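Local coordinates for protein S-adenosylmethionine decarboxylase proenzyme (Aquifex aeolicus, PDB 2III) that probably catalyses the decarboxylation of S-adenosylmethionine to the propylamine donor needed for spermidine and spermine synthesis, at residues E25-L30 / H53-V58; E29-A34 / S45-F50; A38-I43 / Y91-Y96; I66-W71 / A77-Y82. One frame throughout, in Å; residues are numbered along the deposited sequence.

Contact 1: residues E25-L30 / H53-V58; sequences EDIREL and HGATGV
In the two-layer alpha/beta sandwich of this enzyme, helix 24-37 lies on one face of the antiparallel sheet, and Ile27 is a residue that seats it on strand 55-61. Its two branches reach separate points of the strand. The first branch atom, CG1, meets the methyl of Ala55, with Ile27 CG1 and Ala55 CB 4.0 Å apart. The second branch, the methyl CG2, comes down on the bare backbone of Gly57, where Ile27 CG2 is 4.0 Å from Gly57 CA. The branches divide in this way because CG1 lies anti to the carbonyl carbon of Ile27 (chi1 -63°), which leaves CG2 anti to the backbone N. A side chain at Gly57 would point at the helix and collide with CG2, so the glycine lets helix and strand come close. The backbones are nearest at this pair, with 6.5 Å between Ile27 CA and Gly57 CA. Between Ala55 and Gly57, Thr56 points to the other face of the sheet. There its OG1 is hydrogen-bonded to ND1 of His69, the predicted proton acceptor of self-processing. On the helix, Asp26 belongs to the magnesium site with Asp19 and Asp22, and a backbone bond joins Gly54 to Asp22. Thus the residue just before the strand is bonded to the metal-binding segment, while the strand packs under the helix. The touching groups are all buried and all carbon. With nothing polar between them, the fit rests on shape: a branched side chain set over one methyl and one glycine.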
# COMPACT_ATOMS: atom_id res chain seq x y z
N GLU A 25 -16.59 0.05 10.71
CA GLU A 25 -16.64 -0.98 11.75
C GLU A 25 -16.19 -2.32 11.20
O GLU A 25 -15.42 -3.04 11.84
CB GLU A 25 -18.07 -1.12 12.30
CG GLU A 25 -18.62 0.12 12.95
CD GLU A 25 -18.56 1.33 12.04
OE1 GLU A 25 -19.04 1.24 10.89
OE2 GLU A 25 -18.02 2.38 12.47
N ASP A 26 -16.69 -2.66 10.01
CA ASP A 26 -16.35 -3.93 9.37
C ASP A 26 -14.84 -4.03 9.06
O ASP A 26 -14.19 -5.01 9.41
CB ASP A 26 -17.13 -4.10 8.06
CG ASP A 26 -18.62 -3.82 8.20
OD1 ASP A 26 -19.31 -4.57 8.92
OD2 ASP A 26 -19.11 -2.85 7.58
N ILE A 27 -14.30 -3.01 8.40
CA ILE A 27 -12.88 -2.99 8.03
C ILE A 27 -11.99 -3.06 9.26
O ILE A 27 -11.00 -3.81 9.29
CB ILE A 27 -12.53 -1.73 7.20
CG1 ILE A 27 -13.32 -1.74 5.90
CG2 ILE A 27 -11.05 -1.67 6.91
CD1 ILE A 27 -13.18 -3.02 5.12
N ARG A 28 -12.35 -2.28 10.28
CA ARG A 28 -11.60 -2.23 11.53
C ARG A 28 -11.56 -3.60 12.18
O ARG A 28 -10.48 -4.07 12.54
CB ARG A 28 -12.24 -1.21 12.48
CG ARG A 28 -11.75 -1.26 13.92
CD ARG A 28 -12.03 0.07 14.61
NE ARG A 28 -10.89 0.97 14.50
CZ ARG A 28 -10.96 2.30 14.48
NH1 ARG A 28 -12.14 2.90 14.57
NH2 ARG A 28 -9.86 3.02 14.40
N GLU A 29 -12.71 -4.24 12.32
CA GLU A 29 -12.73 -5.56 12.93
C GLU A 29 -11.87 -6.51 12.11
O GLU A 29 -11.07 -7.27 12.65
CB GLU A 29 -14.15 -6.11 12.99
CG GLU A 29 -14.86 -5.85 14.30
CD GLU A 29 -16.09 -6.72 14.47
OE1 GLU A 29 -15.95 -7.96 14.42
OE2 GLU A 29 -17.19 -6.16 14.66
N LEU A 30 -12.06 -6.45 10.80
CA LEU A 30 -11.33 -7.29 9.86
C LEU A 30 -9.81 -7.17 10.00
O LEU A 30 -9.12 -8.17 10.20
CB LEU A 30 -11.74 -6.92 8.43
CG LEU A 30 -11.10 -7.71 7.28
CD1 LEU A 30 -11.70 -9.11 7.25
CD2 LEU A 30 -11.34 -6.99 5.96
N HIS A 53 -21.23 4.68 1.16
CA HIS A 53 -20.68 3.49 1.81
C HIS A 53 -19.28 3.19 1.29
O HIS A 53 -18.79 3.85 0.37
CB HIS A 53 -21.59 2.28 1.59
CG HIS A 53 -22.04 2.10 0.17
ND1 HIS A 53 -21.16 2.09 -0.89
CD2 HIS A 53 -23.27 1.89 -0.35
CE1 HIS A 53 -21.83 1.87 -2.01
NE2 HIS A 53 -23.11 1.74 -1.71
N GLY A 54 -18.64 2.19 1.89
CA GLY A 54 -17.30 1.84 1.46
C GLY A 54 -16.32 2.51 2.40
O GLY A 54 -16.63 3.57 2.95
N ALA A 55 -15.15 1.91 2.56
CA ALA A 55 -14.16 2.47 3.47
C ALA A 55 -12.71 2.12 3.13
O ALA A 55 -12.43 1.18 2.39
CB ALA A 55 -14.47 2.00 4.91
N THR A 56 -11.80 2.90 3.69
CA THR A 56 -10.37 2.67 3.54
C THR A 56 -9.82 2.36 4.92
O THR A 56 -10.30 2.88 5.93
CB THR A 56 -9.65 3.91 2.99
OG1 THR A 56 -10.00 4.09 1.61
CG2 THR A 56 -8.14 3.75 3.11
N GLY A 57 -8.82 1.49 4.96
CA GLY A 57 -8.21 1.13 6.22
C GLY A 57 -6.74 0.88 5.96
O GLY A 57 -6.39 0.18 5.01
N VAL A 58 -5.87 1.47 6.77
CA VAL A 58 -4.44 1.28 6.61
C VAL A 58 -3.81 1.06 7.97
O VAL A 58 -4.15 1.73 8.95
CB VAL A 58 -3.77 2.49 5.94
CG1 VAL A 58 -3.90 3.71 6.84
CG2 VAL A 58 -2.29 2.19 5.68

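Contact 2: residues E29-A34 / S45-F50; sequences ELLEGA and SHYYQF
Leu31 and Tyr47 share the same first torsion. In each, CG lies beside the backbone N and anti to the carbonyl carbon (chi1 -63° for Leu31, -55° for Tyr47). Both side chains leave their backbones toward each other and then slide past in opposite directions. The leucine reaches along the tyrosine ring, and the tyrosine hydroxyl runs back toward the base of the leucine. Leu31 CD1 approaches Tyr47 CE2 obliquely at 4.1 Å. At the far end of the ring, Tyr47 OH is 3.8 Å from Leu31 CB. The hydroxyl also passes the neighbouring acid, where Glu32 CG is 4.5 Å from Tyr47 OH. This hydroxyl is buried by the contact and has no partner in the model. The ring is therefore placed by apolar packing and not by a polar grip at its tip. Glu32 turns its carboxylate elsewhere, and a bound calcium ion lies about 3 Å from its side chain. Strand 42-49 is the outermost strand on its side of the sheet within this chain. Its other face packs, through Tyr48, on Ile43 of the second subunit. Tyr47 projects from this strand toward helix 24-37, where it also touches Val24, Ile27 and Arg28. Leu31 reaches further inward, to Val59 of strand 55-61, to Ile66 and Ile68 of strand 65-71, and to Ile97 of helix 87-101.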
# COMPACT_ATOMS: atom_id res chain seq x y z
N GLU A 29 -12.71 -4.24 12.32
CA GLU A 29 -12.73 -5.56 12.93
C GLU A 29 -11.87 -6.51 12.11
O GLU A 29 -11.07 -7.27 12.65
CB GLU A 29 -14.15 -6.11 12.99
CG GLU A 29 -14.86 -5.85 14.30
CD GLU A 29 -16.09 -6.72 14.47
OE1 GLU A 29 -15.95 -7.96 14.42
OE2 GLU A 29 -17.19 -6.16 14.66
N LEU A 30 -12.06 -6.45 10.80
CA LEU A 30 -11.33 -7.29 9.86
C LEU A 30 -9.81 -7.17 10.00
O LEU A 30 -9.12 -8.17 10.20
CB LEU A 30 -11.74 -6.92 8.43
CG LEU A 30 -11.10 -7.71 7.28
CD1 LEU A 30 -11.70 -9.11 7.25
CD2 LEU A 30 -11.34 -6.99 5.96
N LEU A 31 -9.30 -5.95 9.87
CA LEU A 31 -7.86 -5.71 9.97
C LEU A 31 -7.29 -5.95 11.37
O LEU A 31 -6.14 -6.38 11.52
CB LEU A 31 -7.50 -4.29 9.49
CG LEU A 31 -7.78 -3.93 8.03
CD1 LEU A 31 -7.05 -2.64 7.68
CD2 LEU A 31 -7.31 -5.04 7.10
N GLU A 32 -8.08 -5.66 12.41
CA GLU A 32 -7.61 -5.91 13.77
C GLU A 32 -7.48 -7.42 13.89
O GLU A 32 -6.54 -7.93 14.52
CB GLU A 32 -8.63 -5.43 14.81
CG GLU A 32 -8.82 -3.93 14.92
CD GLU A 32 -9.72 -3.54 16.08
OE1 GLU A 32 -10.77 -4.19 16.28
OE2 GLU A 32 -9.39 -2.56 16.80
N GLY A 33 -8.42 -8.12 13.28
CA GLY A 33 -8.41 -9.57 13.33
C GLY A 33 -7.25 -10.17 12.56
O GLY A 33 -6.71 -11.20 12.97
N ALA A 34 -6.88 -9.53 11.45
CA ALA A 34 -5.78 -10.03 10.64
C ALA A 34 -4.48 -9.87 11.41
O ALA A 34 -3.70 -10.82 11.54
CB ALA A 34 -5.71 -9.28 9.32
N SER A 45 -3.19 2.65 13.24
CA SER A 45 -4.17 2.26 12.24
C SER A 45 -5.11 3.43 11.96
O SER A 45 -5.50 4.16 12.87
CB SER A 45 -4.97 1.04 12.73
OG SER A 45 -5.76 1.36 13.86
N HIS A 46 -5.46 3.60 10.69
CA HIS A 46 -6.33 4.70 10.29
C HIS A 46 -7.40 4.27 9.32
O HIS A 46 -7.12 3.57 8.34
CB HIS A 46 -5.47 5.82 9.71
CG HIS A 46 -4.26 6.10 10.53
ND1 HIS A 46 -3.07 5.43 10.36
CD2 HIS A 46 -4.09 6.88 11.63
CE1 HIS A 46 -2.22 5.78 11.31
NE2 HIS A 46 -2.82 6.66 12.10
N TYR A 47 -8.63 4.69 9.60
CA TYR A 47 -9.78 4.34 8.78
C TYR A 47 -10.56 5.54 8.29
O TYR A 47 -10.51 6.62 8.88
CB TYR A 47 -10.72 3.44 9.57
CG TYR A 47 -10.03 2.22 10.12
CD1 TYR A 47 -9.27 2.28 11.29
CD2 TYR A 47 -10.10 1.00 9.44
CE1 TYR A 47 -8.60 1.16 11.77
CE2 TYR A 47 -9.43 -0.13 9.91
CZ TYR A 47 -8.69 -0.04 11.08
OH TYR A 47 -8.02 -1.16 11.53
N TYR A 48 -11.27 5.35 7.19
CA TYR A 48 -12.09 6.41 6.63
C TYR A 48 -13.38 5.86 6.05
O TYR A 48 -13.37 4.87 5.32
CB TYR A 48 -11.33 7.17 5.55
CG TYR A 48 -12.06 8.42 5.12
CD1 TYR A 48 -12.13 9.53 5.96
CD2 TYR A 48 -12.72 8.48 3.89
CE1 TYR A 48 -12.85 10.67 5.59
CE2 TYR A 48 -13.43 9.61 3.51
CZ TYR A 48 -13.49 10.70 4.36
OH TYR A 48 -14.20 11.82 3.99
N GLN A 49 -14.49 6.50 6.39
CA GLN A 49 -15.81 6.09 5.91
C GLN A 49 -16.19 6.92 4.69
O GLN A 49 -16.17 8.15 4.75
CB GLN A 49 -16.85 6.29 7.01
CG GLN A 49 -18.29 5.95 6.63
CD GLN A 49 -18.48 4.50 6.24
OE1 GLN A 49 -18.68 4.17 5.07
NE2 GLN A 49 -18.41 3.61 7.23
N PHE A 50 -16.50 6.26 3.59
CA PHE A 50 -16.91 6.97 2.38
C PHE A 50 -18.42 6.93 2.28
O PHE A 50 -19.07 6.05 2.84
CB PHE A 50 -16.31 6.31 1.13
CG PHE A 50 -14.83 6.55 0.96
CD1 PHE A 50 -14.35 7.82 0.64
CD2 PHE A 50 -13.91 5.52 1.16
CE1 PHE A 50 -12.98 8.06 0.51
CE2 PHE A 50 -12.53 5.75 1.04
CZ PHE A 50 -12.07 7.02 0.71

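Contact 3: residues A38-I43 / Y91-Y96; sequences ANLTKI and YRAMDY
The guanidinium of Arg92 is the flat group nearest Ala38, whose CA approaches it obliquely. The same group makes a cation-pi contact with the ring of Tyr37, and its NH1 is hydrogen-bonded to the Tyr37 carbonyl oxygen. A bend in the arginine chain at chi3 (62°) folds the charged end back over the end of helix 24-37. Closer to the backbone, Arg92 CB lies 4.1 Å from Ala38 CB. The main apolar touch is beside it, with Ala38 CB 3.9 Å from Ala93 CB. The same methyl also meets the helix backbone, where Ala38 CB is 3.7 Å from Ala93 N. Small residues on both sides let the chains come within 5.1 Å, measured from Ala38 CA to Ala93 CA. Here the two helices of the sandwich's helical layer meet. Helix 24-37 stops in a Schellman motif, with Asn39 at positive phi (58°), and the chain then turns off toward strand 42-49. The Asn39 carbonyl oxygen accepts a bond from Lys89 NZ, a second tie to helix 87-101. Leu40 follows, and its CD1 reaches Ala93 CB at 4.4 Å. Below this pair lies the sheet, with Val81 under Ala93 and Leu61 and Thr83 against Leu40.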
# COMPACT_ATOMS: atom_id res chain seq x y z
N ALA A 38 -2.19 -12.95 12.57
CA ALA A 38 -0.85 -13.06 11.98
C ALA A 38 0.26 -12.75 12.97
O ALA A 38 1.44 -12.82 12.64
CB ALA A 38 -0.73 -12.14 10.77
N ASN A 39 -0.13 -12.39 14.19
CA ASN A 39 0.82 -12.05 15.24
C ASN A 39 1.73 -10.90 14.80
O ASN A 39 2.93 -10.89 15.07
CB ASN A 39 1.67 -13.27 15.60
CG ASN A 39 2.35 -13.12 16.94
OD1 ASN A 39 3.38 -13.74 17.21
ND2 ASN A 39 1.77 -12.31 17.82
N LEU A 40 1.14 -9.93 14.12
CA LEU A 40 1.89 -8.77 13.66
C LEU A 40 1.77 -7.68 14.71
O LEU A 40 0.80 -7.63 15.46
CB LEU A 40 1.34 -8.25 12.33
CG LEU A 40 1.68 -9.04 11.06
CD1 LEU A 40 0.91 -8.47 9.88
CD2 LEU A 40 3.18 -8.96 10.81
N THR A 41 2.77 -6.81 14.78
CA THR A 41 2.75 -5.73 15.74
C THR A 41 2.42 -4.42 15.01
O THR A 41 3.04 -4.06 14.00
CB THR A 41 4.12 -5.64 16.49
OG1 THR A 41 4.19 -4.41 17.24
CG2 THR A 41 5.29 -5.75 15.52
N LYS A 42 1.43 -3.72 15.53
CA LYS A 42 0.96 -2.48 14.94
C LYS A 42 1.60 -1.22 15.52
O LYS A 42 1.90 -1.15 16.71
CB LYS A 42 -0.56 -2.38 15.11
CG LYS A 42 -1.15 -1.05 14.66
CD LYS A 42 -2.64 -0.95 14.97
CE LYS A 42 -2.89 -0.77 16.46
NZ LYS A 42 -4.33 -0.49 16.74
N ILE A 43 1.82 -0.24 14.66
CA ILE A 43 2.34 1.04 15.10
C ILE A 43 1.07 1.86 15.34
O ILE A 43 0.84 2.39 16.43
CB ILE A 43 3.18 1.74 14.02
CG1 ILE A 43 4.52 1.02 13.83
CG2 ILE A 43 3.38 3.20 14.39
CD1 ILE A 43 5.36 1.58 12.70
N TYR A 91 1.48 -13.90 4.69
CA TYR A 91 0.57 -14.90 4.17
C TYR A 91 -0.59 -15.17 5.12
O TYR A 91 -1.74 -15.27 4.69
CB TYR A 91 1.31 -16.20 3.85
CG TYR A 91 2.18 -16.12 2.62
CD1 TYR A 91 3.54 -15.83 2.72
CD2 TYR A 91 1.64 -16.33 1.35
CE1 TYR A 91 4.34 -15.78 1.59
CE2 TYR A 91 2.44 -16.26 0.22
CZ TYR A 91 3.79 -15.99 0.34
OH TYR A 91 4.58 -15.95 -0.79
N ARG A 92 -0.30 -15.29 6.41
CA ARG A 92 -1.35 -15.53 7.40
C ARG A 92 -2.35 -14.37 7.41
O ARG A 92 -3.56 -14.59 7.45
CB ARG A 92 -0.72 -15.71 8.79
CG ARG A 92 0.13 -16.97 8.92
CD ARG A 92 0.72 -17.09 10.31
NE ARG A 92 -0.31 -17.21 11.35
CZ ARG A 92 -1.18 -18.20 11.44
NH1 ARG A 92 -2.08 -18.22 12.42
NH2 ARG A 92 -1.17 -19.18 10.55
N ALA A 93 -1.85 -13.14 7.37
CA ALA A 93 -2.71 -11.97 7.38
C ALA A 93 -3.65 -11.99 6.18
O ALA A 93 -4.84 -11.72 6.32
CB ALA A 93 -1.88 -10.70 7.38
N MSE A 94 -3.11 -12.31 5.01
CA MSE A 94 -3.92 -12.34 3.80
C MSE A 94 -4.90 -13.52 3.82
O MSE A 94 -6.02 -13.39 3.34
CB MSE A 94 -3.05 -12.41 2.54
CG MSE A 94 -3.85 -12.32 1.23
SE MSE A 94 -4.86 -10.64 1.06
CE MSE A 94 -3.42 -9.49 0.40
N ASP A 95 -4.48 -14.66 4.37
CA ASP A 95 -5.36 -15.83 4.44
C ASP A 95 -6.55 -15.50 5.34
O ASP A 95 -7.70 -15.88 5.05
CB ASP A 95 -4.64 -17.05 5.03
CG ASP A 95 -3.55 -17.60 4.11
OD1 ASP A 95 -3.60 -17.32 2.89
OD2 ASP A 95 -2.66 -18.32 4.60
N TYR A 96 -6.27 -14.80 6.44
CA TYR A 96 -7.31 -14.42 7.38
C TYR A 96 -8.30 -13.48 6.69
O TYR A 96 -9.50 -13.76 6.65
CB TYR A 96 -6.69 -13.71 8.60
CG TYR A 96 -7.73 -13.26 9.60
CD1 TYR A 96 -8.31 -14.17 10.50
CD2 TYR A 96 -8.19 -11.95 9.62
CE1 TYR A 96 -9.31 -13.77 11.38
CE2 TYR A 96 -9.19 -11.54 10.50
CZ TYR A 96 -9.74 -12.45 11.38
OH TYR A 96 -10.73 -12.04 12.25

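Contact 4: residues I66-W71 / A77-Y82; sequences ISIHTW and ATVDVY
A water between Ser67 and Asp80 is held by three groups. It accepts from Ser67 OG at 3.0 Å and donates to Thr78 O at 2.9 Å and to Asp80 OD2 at 2.6 Å. Asp80 OD1 bonds to His8, and OD2 forms a salt bridge with Arg113 of the second subunit. Beside the water the two backbones pair. Ser67 N donates to Asp80 O, in the carbonyl plane on a lone pair, and Asp80 N returns the bond to Ser67 O. His69 and Thr78 form the next hydrogen-bonded pair. The strands form a central antiparallel beta hairpin of the sheet. On its dimer-facing side lies His69, the predicted proton acceptor for processing, whose NE2 bonds to His65 of the second subunit. The edge of Trp71 meets Thr78 there, CZ3 3.4 Å from Thr78 OG1. That hydroxyl is hydrogen-bonded to Tyr82 OH of the second subunit. The helix-facing side is apolar. Ile68 CG1, anti to the backbone N (chi1 -177°), lies beside Val79 CG2 at 4.1 Å, and Ile68 CD1 is 4.1 Å from Ala77 CB. Cutting Ile68 back to alanine is likely to leave Val79 and Ala77 without these neighbours and open a gap beneath Ile27 and Leu30.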
# COMPACT_ATOMS: atom_id res chain seq x y z
N ILE A 66 -0.61 -2.74 5.91
CA ILE A 66 -1.74 -3.54 5.45
C ILE A 66 -2.78 -2.49 5.06
O ILE A 66 -3.04 -1.56 5.83
CB ILE A 66 -2.36 -4.39 6.56
CG1 ILE A 66 -1.36 -5.44 7.04
CG2 ILE A 66 -3.65 -5.03 6.05
CD1 ILE A 66 -1.93 -6.40 8.08
N SER A 67 -3.37 -2.62 3.89
CA SER A 67 -4.37 -1.65 3.48
C SER A 67 -5.54 -2.33 2.81
O SER A 67 -5.41 -3.45 2.29
CB SER A 67 -3.76 -0.63 2.50
OG SER A 67 -3.30 -1.29 1.33
N ILE A 68 -6.69 -1.67 2.83
CA ILE A 68 -7.89 -2.17 2.19
C ILE A 68 -8.80 -1.02 1.78
O ILE A 68 -9.04 -0.09 2.55
CB ILE A 68 -8.69 -3.13 3.09
CG1 ILE A 68 -9.90 -3.66 2.31
CG2 ILE A 68 -9.13 -2.42 4.35
CD1 ILE A 68 -10.68 -4.77 3.01
N HIS A 69 -9.28 -1.08 0.55
CA HIS A 69 -10.17 -0.08 -0.01
C HIS A 69 -11.37 -0.90 -0.49
O HIS A 69 -11.19 -1.99 -1.05
CB HIS A 69 -9.46 0.63 -1.17
CG HIS A 69 -8.17 1.29 -0.78
ND1 HIS A 69 -8.12 2.41 0.03
CD2 HIS A 69 -6.89 0.99 -1.09
CE1 HIS A 69 -6.86 2.77 0.20
NE2 HIS A 69 -6.09 1.93 -0.47
N THR A 70 -12.58 -0.40 -0.26
CA THR A 70 -13.75 -1.18 -0.66
C THR A 70 -14.83 -0.45 -1.44
O THR A 70 -14.96 0.77 -1.36
CB THR A 70 -14.42 -1.82 0.57
OG1 THR A 70 -15.15 -0.83 1.30
CG2 THR A 70 -13.37 -2.43 1.49
N TRP A 71 -15.61 -1.23 -2.18
CA TRP A 71 -16.70 -0.74 -3.02
C TRP A 71 -17.84 -1.73 -2.87
O TRP A 71 -17.93 -2.71 -3.61
CB TRP A 71 -16.27 -0.70 -4.49
CG TRP A 71 -15.26 0.36 -4.80
CD1 TRP A 71 -15.50 1.60 -5.30
CD2 TRP A 71 -13.83 0.26 -4.64
NE1 TRP A 71 -14.32 2.29 -5.46
CE2 TRP A 71 -13.28 1.48 -5.06
CE3 TRP A 71 -12.98 -0.76 -4.18
CZ2 TRP A 71 -11.90 1.73 -5.04
CZ3 TRP A 71 -11.60 -0.51 -4.16
CH2 TRP A 71 -11.08 0.73 -4.59
N ALA A 77 -13.16 -5.53 -2.87
CA ALA A 77 -12.23 -5.05 -1.86
C ALA A 77 -10.81 -5.28 -2.39
O ALA A 77 -10.47 -6.37 -2.84
CB ALA A 77 -12.43 -5.82 -0.54
N THR A 78 -9.98 -4.24 -2.35
CA THR A 78 -8.61 -4.35 -2.80
C THR A 78 -7.73 -4.33 -1.55
O THR A 78 -7.74 -3.36 -0.78
CB THR A 78 -8.24 -3.21 -3.76
OG1 THR A 78 -8.64 -1.95 -3.20
CG2 THR A 78 -8.95 -3.42 -5.10
N VAL A 79 -6.99 -5.42 -1.37
CA VAL A 79 -6.15 -5.61 -0.19
C VAL A 79 -4.63 -5.66 -0.42
O VAL A 79 -4.16 -6.21 -1.41
CB VAL A 79 -6.55 -6.91 0.52
CG1 VAL A 79 -5.86 -7.00 1.87
CG2 VAL A 79 -8.08 -6.98 0.66
N ASP A 80 -3.88 -5.11 0.53
CA ASP A 80 -2.43 -5.14 0.47
C ASP A 80 -1.87 -5.59 1.81
O ASP A 80 -2.22 -5.03 2.85
CB ASP A 80 -1.84 -3.76 0.16
CG ASP A 80 -2.01 -3.35 -1.29
OD1 ASP A 80 -0.98 -3.05 -1.94
OD2 ASP A 80 -3.17 -3.31 -1.78
N VAL A 81 -1.00 -6.59 1.78
CA VAL A 81 -0.35 -7.05 3.00
C VAL A 81 1.14 -7.04 2.69
O VAL A 81 1.64 -7.90 1.98
CB VAL A 81 -0.79 -8.46 3.43
CG1 VAL A 81 0.03 -8.91 4.64
CG2 VAL A 81 -2.26 -8.44 3.81
N TYR A 82 1.82 -6.04 3.24
CA TYR A 82 3.25 -5.84 3.04
C TYR A 82 3.98 -5.87 4.39
O TYR A 82 3.82 -4.95 5.19
CB TYR A 82 3.43 -4.47 2.35
CG TYR A 82 4.84 -4.05 1.98
CD1 TYR A 82 5.06 -2.84 1.34
CD2 TYR A 82 5.95 -4.86 2.26
CE1 TYR A 82 6.34 -2.42 0.98
CE2 TYR A 82 7.24 -4.46 1.91
CZ TYR A 82 7.43 -3.24 1.27
OH TYR A 82 8.70 -2.80 0.94
O HOH W 1 -5.22 -1.92 -0.88

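Overall arrangement
After the N-terminal strand 3-14 comes helix 24-37, from which two contacts start. Contact 2 closes the shorter loop, to strand 42-49. Contact 1 closes a longer one, from an earlier turn of the helix to strand 55-61, the next strand of the sheet. Contact 3 opens at the end of the helix, before either of these closes, so it crosses both, and it ends on helix 87-101. Contact 4, the hairpin of strands 65-71 and 76-84, begins after contacts 1 and 2 are complete and falls wholly within the span of contact 3. Contacts 1 and 2 seat one helix on the sheet, contact 3 joins the two helices, and contact 4 pairs two central strands beneath them.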